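Local coordinates for enoyl-CoA hydratase subunit II (Geobacillus kaustophilus, PDB 2EJ5), which hydrates the double bond of enoyl-CoA thioesters as a member of the crotonase family, and probably serves phenylacetic acid catabolism, at the interface of chains A and B. Sequence-based numbering; all coordinates share one arbitrary frame. Chains: chain A/B, Enoyl-CoA hydratase subunit II.

The interface of chains A and B. Residues chain A 214, 217-219, 222; chain B 87, 91, 141, 144-145, 216.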
# COMPACT_ATOMS: atom_id res chain seq x y z
N SER A 214 -2.42 2.63 -13.03
CA SER A 214 -2.79 2.96 -11.63
C SER A 214 -1.58 3.41 -10.79
O SER A 214 -1.72 4.32 -9.99
CB SER A 214 -3.44 1.75 -10.95
OG SER A 214 -3.75 2.00 -9.57
N THR A 217 0.01 7.07 -12.93
CA THR A 217 -0.74 8.24 -13.40
C THR A 217 -1.67 8.84 -12.31
O THR A 217 -1.84 8.27 -11.25
CB THR A 217 -1.50 7.95 -14.77
OG1 THR A 217 -1.58 9.15 -15.57
CG2 THR A 217 -2.89 7.36 -14.54
N THR A 218 -2.25 10.00 -12.57
CA THR A 218 -3.19 10.63 -11.64
C THR A 218 -4.61 10.08 -11.82
O THR A 218 -4.93 9.51 -12.86
CB THR A 218 -3.28 12.13 -11.87
OG1 THR A 218 -3.72 12.36 -13.22
CG2 THR A 218 -1.92 12.84 -11.63
N PHE A 219 -5.48 10.28 -10.84
CA PHE A 219 -6.86 9.79 -10.93
C PHE A 219 -7.58 10.18 -12.23
O PHE A 219 -8.18 9.33 -12.90
CB PHE A 219 -7.69 10.28 -9.75
CG PHE A 219 -9.07 9.71 -9.71
CD1 PHE A 219 -9.25 8.35 -9.46
CD2 PHE A 219 -10.17 10.51 -9.93
CE1 PHE A 219 -10.50 7.81 -9.43
CE2 PHE A 219 -11.43 9.98 -9.90
CZ PHE A 219 -11.61 8.62 -9.65
N TYR A 222 -6.10 8.43 -15.15
CA TYR A 222 -6.44 7.02 -14.98
C TYR A 222 -7.81 6.65 -15.59
O TYR A 222 -7.94 5.66 -16.31
CB TYR A 222 -6.41 6.59 -13.51
CG TYR A 222 -6.75 5.14 -13.45
CD1 TYR A 222 -5.78 4.17 -13.73
CD2 TYR A 222 -8.07 4.72 -13.20
CE1 TYR A 222 -6.11 2.81 -13.74
CE2 TYR A 222 -8.40 3.36 -13.22
CZ TYR A 222 -7.42 2.43 -13.50
OH TYR A 222 -7.72 1.11 -13.55
N MET B 87 -17.83 9.57 -10.62
CA MET B 87 -16.63 9.23 -9.85
C MET B 87 -15.78 10.45 -9.57
O MET B 87 -15.17 10.53 -8.50
CB MET B 87 -15.84 8.06 -10.50
CG MET B 87 -16.70 6.75 -10.71
SD MET B 87 -17.63 6.09 -9.30
CE MET B 87 -16.27 5.73 -8.18
N HIS B 91 -14.93 11.78 -5.94
CA HIS B 91 -13.50 11.86 -5.63
C HIS B 91 -13.14 13.26 -5.12
O HIS B 91 -12.28 13.40 -4.27
CB HIS B 91 -12.69 11.44 -6.88
CG HIS B 91 -11.21 11.44 -6.70
ND1 HIS B 91 -10.45 12.57 -6.82
CD2 HIS B 91 -10.35 10.45 -6.36
CE1 HIS B 91 -9.18 12.28 -6.59
NE2 HIS B 91 -9.09 11.00 -6.31
N GLY B 141 -13.02 3.34 -11.82
CA GLY B 141 -11.99 3.68 -10.84
C GLY B 141 -11.47 2.52 -10.02
O GLY B 141 -10.56 2.71 -9.22
N TYR B 144 -7.81 1.83 -9.52
CA TYR B 144 -7.09 2.93 -8.90
C TYR B 144 -7.25 2.78 -7.40
O TYR B 144 -6.28 2.90 -6.64
CB TYR B 144 -7.66 4.29 -9.36
CG TYR B 144 -6.81 5.46 -8.88
CD1 TYR B 144 -5.68 5.89 -9.60
CD2 TYR B 144 -7.12 6.11 -7.66
CE1 TYR B 144 -4.89 6.97 -9.14
CE2 TYR B 144 -6.34 7.17 -7.19
CZ TYR B 144 -5.23 7.60 -7.93
OH TYR B 144 -4.46 8.66 -7.43
N TYR B 145 -8.48 2.50 -6.94
CA TYR B 145 -8.72 2.37 -5.50
C TYR B 145 -8.20 1.11 -4.87
O TYR B 145 -7.68 1.12 -3.75
CB TYR B 145 -10.22 2.47 -5.22
CG TYR B 145 -10.73 3.86 -5.56
CD1 TYR B 145 -10.31 4.95 -4.83
CD2 TYR B 145 -11.58 4.08 -6.64
CE1 TYR B 145 -10.74 6.26 -5.16
CE2 TYR B 145 -12.01 5.38 -6.99
CZ TYR B 145 -11.60 6.45 -6.23
OH TYR B 145 -12.02 7.75 -6.54
N GLU B 216 -0.67 11.82 -5.17
CA GLU B 216 -0.31 12.42 -6.46
C GLU B 216 0.95 13.28 -6.49
O GLU B 216 1.42 13.61 -7.58
CB GLU B 216 -1.49 13.21 -7.06
CG GLU B 216 -2.80 12.40 -7.18
CD GLU B 216 -3.91 13.16 -7.90
OE1 GLU B 216 -4.55 12.58 -8.81
OE2 GLU B 216 -4.16 14.34 -7.54
O HOH W 1 -1.97 9.31 -8.49
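At the turn between helices 201-216 and 219-235 of chain A, in a subunit interface of the crotonase type, A:Phe219 reaches from the first turn of its helix into an aromatic pocket of chain B made by B:His91, B:Tyr144 and B:Tyr145. Its CG lies anti to the backbone N (chi1 -174°), which carries the ring away from its own helix. One face lies almost parallel to the imidazole of B:His91, with ring centroids 3.9 Å apart; a flat, polarisable histidine suits this stack. CD1 of A:Phe219 lies 3.6 Å from CD2 of B:Tyr144, above that ring's face toward the rim, and the planes are turned by 70°. The phenol OH of B:Tyr145 sits above the CE1-CZ side of the phenyl ring, on the imidazole's side of its plane, 3.3 Å from CZ of A:Phe219, and in plane at the imidazole's edge. B:His91 and B:Tyr145 over one face and B:Tyr144 at the edge should together restrict rotation of the ring.

The backbone N of A:Phe219 donates to the carboxylate OE1 of B:Glu216 at 3.2 Å (156° at the hydrogen), nearly along the C-O bond direction. An acidic group suits this helix start, where its probable negative charge would interact favourably with the positive end of the helix dipole. The phenol OH of B:Tyr144 reaches, at 2.8 Å, a water that also contacts A:Thr217 O. CB of B:Tyr144, at the side chain's base, packs over the rim of the A:Tyr222 ring, 3.9 Å from CD2.

Thus the helical hairpin of chain A docks against helices 75-92 and 142-150 of chain B, with B:Glu216 approaching from the end of helix 201-216, within the deposited trimer.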